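Local coordinates for propionate kinase (Francisella tularensis subsp. tularensis, PDB 3KHY), which probably transfers phosphate reversibly between ATP and acetate, forming acetyl phosphate and ADP with magnesium as cofactor, at residues 296-299 / 300-304. Sequence-based numbering, arbitrary orientation.
Sequences FSHR and VAKFV
Lys-302 packs against the imidazole of His-298 one turn earlier in helix 287-307, an i to i+4 pair on a helix of the actin-like ATPase (ASKHA) fold that meets the second subunit of the dimer. Lys-302 CB points back toward the preceding turn, 3.5 Å from His-298 O, which also accepts the backbone hydrogen bond from Lys-302 N (2.8 Å). CG then comes over the imidazole in an off-centre CH-pi contact, 4.1 Å from the ring centroid and 30° off its normal. CD presses closest, 3.2 Å from His-298 NE2. There the chain bends (chi3 69°), and NZ leads away to a salt bridge with Asp-217 of the second subunit, while His-298 NE2 is hydrogen-bonded to Tyr-310 OH of that same subunit. On another side of the helix, Phe-296 CE1 meets Val-300 CG2 at 4.3 Å, near Met-275 and Leu-201, which probably bind ATP. The side chains of Arg-299 and Phe-303 lie alongside each other, CG 4.0 Å from CE2, with guanidinium and ring planes 49° apart; Arg-299 NH1 is hydrogen-bonded to the carbonyl oxygens of Gly-227 and Ser-234. Arg-299 O, acceptor for Phe-303 N, lies at the Phe-303 ring edge, in its plane, 3.4 Å from CD2.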
ATOM      1  N   PHE A 296      -9.749  -2.540 -10.441  1.00 11.33           N
ATOM      2  CA  PHE A 296     -10.010  -1.144 -10.071  1.00  9.10           C
ATOM      3  C   PHE A 296     -11.040  -1.058  -8.942  1.00 12.47           C
ATOM      4  O   PHE A 296     -10.802  -0.420  -7.913  1.00 15.44           O
ATOM      5  CB  PHE A 296     -10.492  -0.420 -11.331  1.00 10.79           C
ATOM      6  CG  PHE A 296     -10.891   1.025 -11.145  1.00 15.59           C
ATOM      7  CD1 PHE A 296     -12.139   1.359 -10.641  1.00 14.34           C
ATOM      8  CD2 PHE A 296     -10.060   2.047 -11.598  1.00 14.05           C
ATOM      9  CE1 PHE A 296     -12.529   2.679 -10.515  1.00 13.37           C
ATOM     10  CE2 PHE A 296     -10.445   3.377 -11.483  1.00 18.76           C
ATOM     11  CZ  PHE A 296     -11.684   3.695 -10.943  1.00 15.59           C
ATOM     12  N   SER A 297     -12.185  -1.707  -9.126  1.00 10.22           N
ATOM     13  CA  SER A 297     -13.279  -1.574  -8.167  1.00 10.64           C
ATOM     14  C   SER A 297     -12.933  -2.181  -6.816  1.00 11.55           C
ATOM     15  O   SER A 297     -13.282  -1.632  -5.782  1.00 11.19           O
ATOM     16  CB  SER A 297     -14.557  -2.226  -8.706  1.00 10.94           C
ATOM     17  OG  SER A 297     -14.955  -1.637  -9.938  1.00 15.23           O
ATOM     18  N   HIS A 298     -12.275  -3.336  -6.836  1.00 15.14           N
ATOM     19  CA  HIS A 298     -11.904  -4.011  -5.587  1.00 14.57           C
ATOM     20  C   HIS A 298     -10.926  -3.181  -4.773  1.00 16.58           C
ATOM     21  O   HIS A 298     -11.008  -3.116  -3.543  1.00 12.42           O
ATOM     22  CB  HIS A 298     -11.292  -5.368  -5.883  1.00 10.98           C
ATOM     23  CG  HIS A 298     -10.951  -6.142  -4.652  1.00 18.52           C
ATOM     24  ND1 HIS A 298     -11.913  -6.711  -3.845  1.00 31.55           N
ATOM     25  CD2 HIS A 298      -9.759  -6.430  -4.083  1.00 15.45           C
ATOM     26  CE1 HIS A 298     -11.326  -7.319  -2.829  1.00 28.21           C
ATOM     27  NE2 HIS A 298     -10.019  -7.169  -2.954  1.00 23.93           N
ATOM     28  N   ARG A 299      -9.991  -2.523  -5.451  1.00 12.57           N
ATOM     29  CA  ARG A 299      -9.044  -1.698  -4.714  1.00 10.88           C
ATOM     30  C   ARG A 299      -9.757  -0.521  -4.039  1.00 11.52           C
ATOM     31  O   ARG A 299      -9.489  -0.220  -2.866  1.00 12.13           O
ATOM     32  CB  ARG A 299      -7.884  -1.205  -5.585  1.00  9.74           C
ATOM     33  CG  ARG A 299      -6.844  -0.483  -4.718  1.00 19.07           C
ATOM     34  CD  ARG A 299      -5.541  -0.199  -5.417  1.00 22.87           C
ATOM     35  NE  ARG A 299      -4.938  -1.368  -6.068  1.00 16.74           N
ATOM     36  CZ  ARG A 299      -3.925  -1.255  -6.918  1.00 23.36           C
ATOM     37  NH1 ARG A 299      -3.434  -0.042  -7.172  1.00 17.50           N
ATOM     38  NH2 ARG A 299      -3.413  -2.327  -7.516  1.00 18.82           N
ATOM     39  N   VAL A 300     -10.695   0.115  -4.742  1.00  8.75           N
ATOM     40  CA  VAL A 300     -11.465   1.192  -4.097  1.00  9.69           C
ATOM     41  C   VAL A 300     -12.211   0.640  -2.879  1.00 10.50           C
ATOM     42  O   VAL A 300     -12.211   1.251  -1.806  1.00 12.28           O
ATOM     43  CB  VAL A 300     -12.504   1.845  -5.048  1.00 11.56           C
ATOM     44  CG1 VAL A 300     -13.372   2.879  -4.277  1.00  9.26           C
ATOM     45  CG2 VAL A 300     -11.814   2.488  -6.255  1.00 16.84           C
ATOM     46  N   ALA A 301     -12.870  -0.506  -3.049  1.00 12.24           N
ATOM     47  CA  ALA A 301     -13.595  -1.116  -1.939  1.00 10.75           C
ATOM     48  C   ALA A 301     -12.682  -1.442  -0.756  1.00 12.89           C
ATOM     49  O   ALA A 301     -13.067  -1.230   0.391  1.00 13.89           O
ATOM     50  CB  ALA A 301     -14.351  -2.362  -2.396  1.00 11.46           C
ATOM     51  N   LYS A 302     -11.471  -1.948  -1.023  1.00 11.78           N
ATOM     52  CA  LYS A 302     -10.521  -2.223   0.053  1.00 13.95           C
ATOM     53  C   LYS A 302     -10.120  -0.972   0.859  1.00 14.93           C
ATOM     54  O   LYS A 302      -9.988  -1.041   2.087  1.00  9.93           O
ATOM     55  CB  LYS A 302      -9.269  -2.952  -0.469  1.00 12.09           C
ATOM     56  CG  LYS A 302      -9.487  -4.458  -0.586  1.00 17.98           C
ATOM     57  CD  LYS A 302      -8.284  -5.177  -1.142  1.00 22.79           C
ATOM     58  CE  LYS A 302      -7.125  -5.164  -0.160  1.00 24.32           C
ATOM     59  NZ  LYS A 302      -5.983  -5.899  -0.760  1.00 24.05           N
ATOM     60  N   PHE A 303      -9.920   0.151   0.170  1.00 13.50           N
ATOM     61  CA  PHE A 303      -9.599   1.404   0.843  1.00 17.04           C
ATOM     62  C   PHE A 303     -10.793   1.906   1.660  1.00 18.10           C
ATOM     63  O   PHE A 303     -10.634   2.356   2.783  1.00 14.82           O
ATOM     64  CB  PHE A 303      -9.136   2.481  -0.153  1.00 11.73           C
ATOM     65  CG  PHE A 303      -7.640   2.495  -0.390  1.00 13.36           C
ATOM     66  CD1 PHE A 303      -6.805   3.303   0.375  1.00 15.38           C
ATOM     67  CD2 PHE A 303      -7.073   1.674  -1.353  1.00 16.23           C
ATOM     68  CE1 PHE A 303      -5.434   3.298   0.172  1.00 16.92           C
ATOM     69  CE2 PHE A 303      -5.706   1.677  -1.575  1.00 19.90           C
ATOM     70  CZ  PHE A 303      -4.885   2.492  -0.811  1.00 15.85           C
ATOM     71  N   VAL A 304     -11.988   1.853   1.082  1.00 13.96           N
ATOM     72  CA  VAL A 304     -13.178   2.239   1.814  1.00 14.43           C
ATOM     73  C   VAL A 304     -13.259   1.434   3.101  1.00 15.50           C
ATOM     74  O   VAL A 304     -13.420   1.992   4.182  1.00 12.82           O
ATOM     75  CB  VAL A 304     -14.452   1.970   1.005  1.00 14.15           C
ATOM     76  CG1 VAL A 304     -15.681   2.170   1.892  1.00 18.09           C
ATOM     77  CG2 VAL A 304     -14.501   2.888  -0.218  1.00 12.00           C
TER